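Long-range contacts in peptidase M28 (Shewanella amazonensis SB2B, PDB 3IIB), which probably acts as a zinc-dependent carboxypeptidase or dipeptidase, with a pair of metal ions in its active site and a homodimer as the active form: residues D259-G264 and A302-L307; P36-S41 and P71-G76; G255-S260 and E329-A334. One frame throughout, in Å; residues are numbered along the deposited sequence.

Overall arrangement
Contact 2 comes first along the chain and joins a loop before helix 42-57 to strand 62-84 of the mixed ten-stranded sheet. Through strands 220-242 and 293-300 the same sheet leads to contacts 3 and 1, at the C-terminal ends of the parallel strands 324-329, 247-257 and 293-300. Contact 3 starts on the last residues of strand 247-257 and meets the end of 324-329 and the loop beyond; contact 1 starts in the loop that follows 247-257, sharing Asp259 and Ser260. Contact 1 is about 8 Å from contact 2 and 10 Å from contact 3, centre to centre. Water 3 joins their zinc ions, while Arg37 and Arg75 link the metal site to the N-terminal region.

Contact 1 (D259-G264 and A302-L307); sequences DSWDEG and AEELGL. With ZN (zinc ion), chain B.
Asp259 turns its carboxylate onto the backbone of the loop at Ala302-Glu304, and here the contact is tight. OD2 takes the N-H of Glu304 on its syn lone pair (3.0 Å, 162° at the hydrogen), while OD1 receives a weaker, more bent bond from Glu303 N at 2.9 Å. Two adjacent amides thus share one carboxylate, for which the short aspartate side chain is well suited. OD2 also lies against the chain of Glu304, 3.2 Å from its CG. A bend in that chain (chi2 -72°) then brings CD within 3.4 Å of Trp261 CD1. Glu304 OE1 is 2.2 Å from the zinc ion, and OE2 binds the same metal; Asp269 and His402 complete its protein ligands.

The Trp261 side is looser. Its NE1 makes a weak bond to Glu304 OE1 (3.2 Å), with ring and carboxylate planes 53° apart, and also donates to water 2, which donates in turn to Glu304 O. Water 1 links Trp261 N to Glu304 OE2. The far end of the indole merely rests on Leu305, CH2 to CD2 being 4.0 Å. Beyond the zinc, waters 3 and 4 fill coordination sites, and water 3 donates to Glu303 OE1.

Zinc probably draws negative charge from the Glu304 carboxylate, while Asp259, gripping the amide at its base, acts as a second-shell residue that helps to position this ligand.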
loop_
_atom_site.group_PDB
_atom_site.type_symbol
_atom_site.label_atom_id
_atom_site.label_comp_id
_atom_site.label_asym_id
_atom_site.label_seq_id
_atom_site.Cartn_x
_atom_site.Cartn_y
_atom_site.Cartn_z
ATOM N N ASP A 259 -20.421 1.316 11.023
ATOM C CA ASP A 259 -20.309 1.406 9.568
ATOM C C ASP A 259 -18.857 1.712 9.157
ATOM O O ASP A 259 -18.027 2.106 9.993
ATOM C CB ASP A 259 -21.265 2.459 9.019
ATOM C CG ASP A 259 -20.868 3.908 9.428
ATOM O OD1 ASP A 259 -20.623 4.154 10.639
ATOM O OD2 ASP A 259 -20.806 4.808 8.553
ATOM N N SER A 260 -18.586 1.607 7.857
ATOM C CA SER A 260 -17.261 1.892 7.331
ATOM C C SER A 260 -17.397 2.302 5.907
ATOM O O SER A 260 -18.498 2.257 5.348
ATOM C CB SER A 260 -16.346 0.645 7.383
ATOM O OG SER A 260 -16.690 -0.387 6.450
ATOM N N TRP A 261 -16.272 2.713 5.319
ATOM C CA TRP A 261 -16.170 2.774 3.839
ATOM C C TRP A 261 -15.995 1.355 3.261
ATOM O O TRP A 261 -15.829 0.352 4.018
ATOM C CB TRP A 261 -15.115 3.787 3.376
ATOM C CG TRP A 261 -15.692 5.171 3.576
ATOM C CD1 TRP A 261 -15.487 5.976 4.640
ATOM C CD2 TRP A 261 -16.728 5.784 2.798
ATOM N NE1 TRP A 261 -16.252 7.122 4.537
ATOM C CE2 TRP A 261 -17.043 7.018 3.421
ATOM C CE3 TRP A 261 -17.425 5.408 1.637
ATOM C CZ2 TRP A 261 -18.009 7.879 2.917
ATOM C CZ3 TRP A 261 -18.379 6.269 1.125
ATOM C CH2 TRP A 261 -18.665 7.489 1.757
ATOM N N ASP A 262 -16.070 1.285 1.936
ATOM C CA ASP A 262 -16.423 0.039 1.292
ATOM C C ASP A 262 -15.285 -0.709 0.631
ATOM O O ASP A 262 -15.524 -1.809 0.122
ATOM C CB ASP A 262 -17.566 0.263 0.264
ATOM C CG ASP A 262 -17.323 1.409 -0.675
ATOM O OD1 ASP A 262 -16.739 2.465 -0.300
ATOM O OD2 ASP A 262 -17.754 1.300 -1.848
ATOM N N GLU A 263 -14.089 -0.112 0.580
ATOM C CA GLU A 263 -12.976 -0.690 -0.208
ATOM C C GLU A 263 -11.939 -1.475 0.586
ATOM O O GLU A 263 -11.178 -2.262 -0.015
ATOM C CB GLU A 263 -12.297 0.384 -1.066
ATOM C CG GLU A 263 -13.306 1.143 -1.954
ATOM C CD GLU A 263 -12.633 1.817 -3.131
ATOM O OE1 GLU A 263 -11.873 2.746 -2.876
ATOM O OE2 GLU A 263 -12.879 1.419 -4.303
ATOM N N GLY A 264 -11.871 -1.247 1.903
ATOM C CA GLY A 264 -11.071 -2.086 2.833
ATOM C C GLY A 264 -11.977 -3.067 3.572
ATOM O O GLY A 264 -12.974 -3.570 3.019
ATOM N N ALA A 302 -23.925 4.758 10.374
ATOM C CA ALA A 302 -23.803 5.778 9.358
ATOM C C ALA A 302 -23.011 6.993 9.837
ATOM O O ALA A 302 -23.312 8.117 9.487
ATOM C CB ALA A 302 -25.201 6.155 8.814
ATOM N N GLU A 303 -21.975 6.751 10.626
ATOM C CA GLU A 303 -21.078 7.846 11.030
ATOM C C GLU A 303 -20.393 8.479 9.822
ATOM O O GLU A 303 -20.239 9.685 9.769
ATOM C CB GLU A 303 -20.057 7.356 12.066
ATOM C CG GLU A 303 -19.157 8.466 12.601
ATOM C CD GLU A 303 -17.944 8.759 11.732
ATOM O OE1 GLU A 303 -17.638 7.941 10.846
ATOM O OE2 GLU A 303 -17.282 9.794 11.951
ATOM N N GLU A 304 -19.976 7.656 8.869
ATOM C CA GLU A 304 -19.227 8.103 7.684
ATOM C C GLU A 304 -20.025 9.042 6.793
ATOM O O GLU A 304 -19.449 9.821 6.047
ATOM C CB GLU A 304 -18.750 6.897 6.855
ATOM C CG GLU A 304 -17.889 5.859 7.594
ATOM C CD GLU A 304 -16.488 6.354 7.907
ATOM O OE1 GLU A 304 -16.195 7.551 7.688
ATOM O OE2 GLU A 304 -15.679 5.500 8.317
ATOM N N LEU A 305 -21.351 8.980 6.903
ATOM C CA LEU A 305 -22.228 9.779 6.076
ATOM C C LEU A 305 -22.679 11.065 6.789
ATOM O O LEU A 305 -23.631 11.705 6.353
ATOM C CB LEU A 305 -23.443 8.961 5.643
ATOM C CG LEU A 305 -23.106 7.615 4.980
ATOM C CD1 LEU A 305 -24.439 6.994 4.475
ATOM C CD2 LEU A 305 -22.077 7.743 3.844
ATOM N N GLY A 306 -22.008 11.446 7.872
ATOM C CA GLY A 306 -22.368 12.659 8.589
ATOM C C GLY A 306 -22.977 12.460 9.964
ATOM O O GLY A 306 -23.895 13.186 10.364
ATOM N N LEU A 307 -22.437 11.515 10.726
ATOM C CA LEU A 307 -22.913 11.289 12.094
ATOM C C LEU A 307 -24.416 11.027 12.161
ATOM O O LEU A 307 -25.053 11.376 13.118
ATOM C CB LEU A 307 -22.585 12.464 13.021
ATOM C CG LEU A 307 -21.249 13.164 12.869
ATOM C CD1 LEU A 307 -21.127 14.318 13.908
ATOM C CD2 LEU A 307 -20.121 12.155 12.966
HETATM ZN ZN ZN B . -14.220 7.302 8.679
HETATM O O HOH W 1 -14.086 3.328 7.193
HETATM O O HOH W 2 -16.625 9.955 5.483
HETATM O O HOH W 3 -15.002 7.724 10.618
HETATM O O HOH W 4 -13.419 9.210 9.197
#

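Contact 2 (P36-S41 and P71-G76); sequences PRLAGS and PVWRRG
The carbonyl O of Leu38, a residue whose CD2 reaches Trp73 across the contact, is gripped twice by Ser41: by the backbone N at 3.0 Å and by OG at 2.6 Å, the hydroxyl lying in the carbonyl plane on a lone pair. The first bond closes a type II beta turn over Leu38-Ser41; the second uses serine's short hydroxyl, which also caps a backbone N at the start of helix 42-57.

The turn lies beside strand 62-84, with two waters between the polar backbone atoms of the two sides. Water 5 sits between Ala39 O and Pro71 O, 2.7 Å from the latter, and accepts from Trp73 N. Water 6 sits between Ala39 O and Trp73 O. In this way the turn and the strand meet through solvent molecules.

Around Gly40 the two backbones come nearest, its CA lying opposite that of Val72, and its O meets Val72 CG1 at 3.7 Å. Glycine is required twice over: a CB would clash with Pro71 O, and with phi at 87° it would also jam against the carbonyl of Ala39. A chi1 of 178° sets CG of Leu38 anti to the backbone N, and from there its CD2 methyl comes to 3.6 Å from Trp73 O. The same methyl lies at the edge of the indole, near its plane, in a looser apolar contact; the polar end of that ring, NE1, bonds to Ser98 O.

The arrangement is a glycine-containing type II turn leading into a serine N-cap, packed beside a long strand that is itself paired with strand 220-242.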
loop_
_atom_site.group_PDB
_atom_site.type_symbol
_atom_site.label_atom_id
_atom_site.label_comp_id
_atom_site.label_asym_id
_atom_site.label_seq_id
_atom_site.Cartn_x
_atom_site.Cartn_y
_atom_site.Cartn_z
ATOM N N PRO A 36 -16.211 -4.880 4.722
ATOM C CA PRO A 36 -16.610 -3.482 4.615
ATOM C C PRO A 36 -18.106 -3.377 4.760
ATOM O O PRO A 36 -18.819 -4.263 4.286
ATOM C CB PRO A 36 -16.167 -3.089 3.201
ATOM C CG PRO A 36 -16.049 -4.349 2.475
ATOM C CD PRO A 36 -15.656 -5.407 3.463
ATOM N N ARG A 37 -18.595 -2.319 5.401
ATOM C CA ARG A 37 -20.045 -2.190 5.665
ATOM C C ARG A 37 -20.484 -0.721 5.506
ATOM O O ARG A 37 -20.774 0.016 6.464
ATOM C CB ARG A 37 -20.378 -2.760 7.063
ATOM C CG ARG A 37 -19.448 -2.278 8.114
ATOM C CD ARG A 37 -18.887 -3.318 9.027
ATOM N NE ARG A 37 -17.935 -2.650 9.902
ATOM C CZ ARG A 37 -16.615 -2.750 9.831
ATOM N NH1 ARG A 37 -16.029 -3.576 8.973
ATOM N NH2 ARG A 37 -15.878 -2.001 10.640
ATOM N N LEU A 38 -20.531 -0.295 4.230
ATOM C CA LEU A 38 -21.017 1.050 3.917
ATOM C C LEU A 38 -22.483 1.143 4.269
ATOM O O LEU A 38 -23.280 0.248 3.910
ATOM C CB LEU A 38 -20.861 1.273 2.418
ATOM C CG LEU A 38 -21.351 2.603 1.860
ATOM C CD1 LEU A 38 -20.614 3.778 2.508
ATOM C CD2 LEU A 38 -21.147 2.536 0.343
ATOM N N ALA A 39 -22.854 2.223 4.951
ATOM C CA ALA A 39 -24.254 2.430 5.294
ATOM C C ALA A 39 -25.085 2.388 4.023
ATOM O O ALA A 39 -24.681 2.949 2.986
ATOM C CB ALA A 39 -24.448 3.794 6.015
ATOM N N GLY A 40 -26.229 1.729 4.101
ATOM C CA GLY A 40 -27.154 1.683 2.972
ATOM C C GLY A 40 -26.867 0.563 1.982
ATOM O O GLY A 40 -27.720 0.231 1.143
ATOM N N SER A 41 -25.690 -0.046 2.075
ATOM C CA SER A 41 -25.347 -1.219 1.226
ATOM C C SER A 41 -25.964 -2.513 1.787
ATOM O O SER A 41 -26.443 -2.549 2.935
ATOM C CB SER A 41 -23.819 -1.391 1.141
ATOM O OG SER A 41 -23.268 -1.861 2.365
ATOM N N PRO A 71 -28.941 7.402 3.532
ATOM C CA PRO A 71 -28.920 7.442 2.085
ATOM C C PRO A 71 -28.209 6.228 1.507
ATOM O O PRO A 71 -27.489 5.510 2.197
ATOM C CB PRO A 71 -28.150 8.723 1.760
ATOM C CG PRO A 71 -27.256 8.915 2.920
ATOM C CD PRO A 71 -27.949 8.332 4.121
ATOM N N VAL A 72 -28.486 5.993 0.235
ATOM C CA VAL A 72 -27.933 4.852 -0.486
ATOM C C VAL A 72 -27.172 5.331 -1.694
ATOM O O VAL A 72 -27.750 5.895 -2.644
ATOM C CB VAL A 72 -29.024 3.844 -0.888
ATOM C CG1 VAL A 72 -28.407 2.676 -1.612
ATOM C CG2 VAL A 72 -29.765 3.335 0.340
ATOM N N TRP A 73 -25.865 5.090 -1.653
ATOM C CA TRP A 73 -24.972 5.388 -2.758
ATOM C C TRP A 73 -24.121 4.147 -3.021
ATOM O O TRP A 73 -23.565 3.553 -2.103
ATOM C CB TRP A 73 -24.072 6.577 -2.402
ATOM C CG TRP A 73 -23.050 6.956 -3.435
ATOM C CD1 TRP A 73 -23.231 7.785 -4.522
ATOM C CD2 TRP A 73 -21.668 6.585 -3.448
ATOM N NE1 TRP A 73 -22.060 7.913 -5.216
ATOM C CE2 TRP A 73 -21.082 7.187 -4.591
ATOM C CE3 TRP A 73 -20.874 5.780 -2.633
ATOM C CZ2 TRP A 73 -19.720 7.011 -4.931
ATOM C CZ3 TRP A 73 -19.521 5.619 -2.983
ATOM C CH2 TRP A 73 -18.971 6.245 -4.111
ATOM N N ARG A 74 -24.020 3.790 -4.294
ATOM C CA ARG A 74 -23.270 2.612 -4.759
ATOM C C ARG A 74 -22.133 3.061 -5.667
ATOM O O ARG A 74 -22.348 3.815 -6.615
ATOM C CB ARG A 74 -24.196 1.637 -5.484
ATOM C CG ARG A 74 -25.387 1.150 -4.616
ATOM N N ARG A 75 -20.940 2.565 -5.365
ATOM C CA ARG A 75 -19.736 2.828 -6.069
ATOM C C ARG A 75 -19.642 1.868 -7.256
ATOM O O ARG A 75 -19.827 0.653 -7.104
ATOM C CB ARG A 75 -18.555 2.557 -5.144
ATOM C CG ARG A 75 -17.201 2.891 -5.718
ATOM C CD ARG A 75 -16.093 2.425 -4.750
ATOM N NE ARG A 75 -16.229 3.041 -3.432
ATOM C CZ ARG A 75 -15.902 4.302 -3.127
ATOM N NH1 ARG A 75 -15.346 5.075 -4.036
ATOM N NH2 ARG A 75 -16.106 4.782 -1.899
ATOM N N GLY A 76 -19.386 2.406 -8.424
ATOM C CA GLY A 76 -19.133 1.559 -9.578
ATOM C C GLY A 76 -17.648 1.593 -9.902
ATOM O O GLY A 76 -16.778 1.635 -9.008
HETATM O O HOH W 5 -24.893 5.430 1.383
HETATM O O HOH W 6 -24.940 2.513 0.175
#

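Contact 3 (G255-S260 and E329-A334); sequences GAHLDS and ESDFGA. With ZN (zinc ion), chain C.
Glu329 lies beside Gly255 in a parallel beta bridge, and its side chain runs forward along the neighbouring strand, from Gly255 to Ala256. CB is 3.8 Å from Gly255 O. CG, anti to the backbone N (chi1 176°), comes closer to the same oxygen, at 3.4 Å. CD passes over Ala256 CA, and OE2 ends 3.3 Å from Ala256 C, while OE1 accepts a hydrogen bond from Asp376 N. An alanine here would probably leave Asp376 N without this acceptor and open a gap over Gly255 and Ala256. Gly255 O also receives the N-H of Ser330 at 2.9 Å, a fairly straight bond (158°).

Beyond the bridge, both chains turn to the metal. His257 NE2 binds zinc at 2.2 Å, and Asp331 binds it through both oxygens, OD1 at 2.1 Å. The carboxylate meets the edge of the imidazole, near its plane, with the two planes 87° apart; the short approach of NE2 to OD1 comes from their sharing the zinc and is not a hydrogen bond. On the other side of the ring, ND1 makes weak bonds to both O and OD1 of Asp259, which help to fix its rotation. Asp269 and waters 3 and 7 complete the coordination.

His257, last in its strand, and Asp259, two residues on in the loop, match the His-Xaa-Asp motif of the M28 two-zinc peptidases, here with Asp269 and water 3 bridging both ions.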
loop_
_atom_site.group_PDB
_atom_site.type_symbol
_atom_site.label_atom_id
_atom_site.label_comp_id
_atom_site.label_asym_id
_atom_site.label_seq_id
_atom_site.Cartn_x
_atom_site.Cartn_y
_atom_site.Cartn_z
ATOM N N GLY A 255 -19.032 4.348 23.123
ATOM C CA GLY A 255 -19.469 4.136 21.754
ATOM C C GLY A 255 -18.370 3.909 20.739
ATOM O O GLY A 255 -17.171 4.117 20.989
ATOM N N ALA A 256 -18.823 3.534 19.550
ATOM C CA ALA A 256 -17.997 3.429 18.350
ATOM C C ALA A 256 -18.977 3.512 17.201
ATOM O O ALA A 256 -20.205 3.461 17.433
ATOM C CB ALA A 256 -17.230 2.058 18.316
ATOM N N HIS A 257 -18.500 3.569 15.960
ATOM C CA HIS A 257 -19.444 3.396 14.815
ATOM C C HIS A 257 -19.232 2.061 14.137
ATOM O O HIS A 257 -18.112 1.607 14.035
ATOM C CB HIS A 257 -19.408 4.557 13.807
ATOM C CG HIS A 257 -18.107 4.779 13.107
ATOM N ND1 HIS A 257 -17.858 4.302 11.840
ATOM C CD2 HIS A 257 -17.020 5.521 13.448
ATOM C CE1 HIS A 257 -16.652 4.682 11.456
ATOM N NE2 HIS A 257 -16.125 5.432 12.409
ATOM N N LEU A 258 -20.334 1.437 13.700
ATOM C CA LEU A 258 -20.321 0.108 13.110
ATOM C C LEU A 258 -20.115 0.171 11.623
ATOM O O LEU A 258 -19.693 -0.825 10.993
ATOM C CB LEU A 258 -21.660 -0.596 13.417
ATOM C CG LEU A 258 -21.796 -2.062 12.994
ATOM C CD1 LEU A 258 -20.629 -2.913 13.557
ATOM C CD2 LEU A 258 -23.180 -2.598 13.398
ATOM N N ASP A 259 -20.421 1.316 11.023
ATOM C CA ASP A 259 -20.309 1.406 9.568
ATOM C C ASP A 259 -18.857 1.712 9.157
ATOM O O ASP A 259 -18.027 2.106 9.993
ATOM C CB ASP A 259 -21.265 2.459 9.019
ATOM C CG ASP A 259 -20.868 3.908 9.428
ATOM O OD1 ASP A 259 -20.623 4.154 10.639
ATOM O OD2 ASP A 259 -20.806 4.808 8.553
ATOM N N SER A 260 -18.586 1.607 7.857
ATOM C CA SER A 260 -17.261 1.892 7.331
ATOM C C SER A 260 -17.397 2.302 5.907
ATOM O O SER A 260 -18.498 2.257 5.348
ATOM C CB SER A 260 -16.346 0.645 7.383
ATOM O OG SER A 260 -16.690 -0.387 6.450
ATOM N N GLU A 329 -16.420 8.061 22.938
ATOM C CA GLU A 329 -16.383 7.224 21.737
ATOM C C GLU A 329 -14.954 6.940 21.290
ATOM O O GLU A 329 -14.126 7.850 21.239
ATOM C CB GLU A 329 -17.129 7.868 20.593
ATOM C CG GLU A 329 -17.009 7.068 19.315
ATOM C CD GLU A 329 -17.881 7.566 18.166
ATOM O OE1 GLU A 329 -17.844 8.783 17.898
ATOM O OE2 GLU A 329 -18.602 6.726 17.539
ATOM N N SER A 330 -14.700 5.682 20.948
ATOM C CA SER A 330 -13.431 5.246 20.347
ATOM C C SER A 330 -13.608 5.265 18.816
ATOM O O SER A 330 -14.339 4.432 18.252
ATOM C CB SER A 330 -13.080 3.852 20.793
ATOM O OG SER A 330 -11.785 3.424 20.322
ATOM N N ASP A 331 -12.934 6.195 18.159
ATOM C CA ASP A 331 -12.954 6.279 16.676
ATOM C C ASP A 331 -11.692 7.001 16.188
ATOM O O ASP A 331 -11.765 7.971 15.451
ATOM C CB ASP A 331 -14.180 7.010 16.168
ATOM C CG ASP A 331 -14.271 6.979 14.661
ATOM O OD1 ASP A 331 -13.803 5.989 14.086
ATOM O OD2 ASP A 331 -14.833 7.896 14.061
ATOM N N PHE A 332 -10.552 6.495 16.610
ATOM C CA PHE A 332 -9.264 6.938 16.068
ATOM C C PHE A 332 -8.318 5.745 15.991
ATOM O O PHE A 332 -7.141 5.834 16.338
ATOM C CB PHE A 332 -8.745 8.107 16.893
ATOM C CG PHE A 332 -7.704 8.937 16.205
ATOM C CD1 PHE A 332 -7.622 9.015 14.823
ATOM C CD2 PHE A 332 -6.796 9.678 16.958
ATOM C CE1 PHE A 332 -6.679 9.786 14.234
ATOM C CE2 PHE A 332 -5.856 10.499 16.340
ATOM C CZ PHE A 332 -5.785 10.540 14.984
ATOM N N GLY A 333 -8.854 4.636 15.483
ATOM C CA GLY A 333 -8.079 3.420 15.207
ATOM C C GLY A 333 -7.786 2.619 16.449
ATOM O O GLY A 333 -8.637 2.520 17.326
ATOM N N ALA A 334 -6.596 2.010 16.480
ATOM C CA ALA A 334 -6.187 1.081 17.552
ATOM C C ALA A 334 -4.954 1.543 18.301
ATOM O O ALA A 334 -4.501 0.833 19.191
ATOM C CB ALA A 334 -5.953 -0.329 16.999
HETATM ZN ZN ZN C . -14.371 6.679 12.134
HETATM O O HOH W 7 -12.478 8.120 12.166
HETATM O O HOH W 3 -15.002 7.724 10.618
#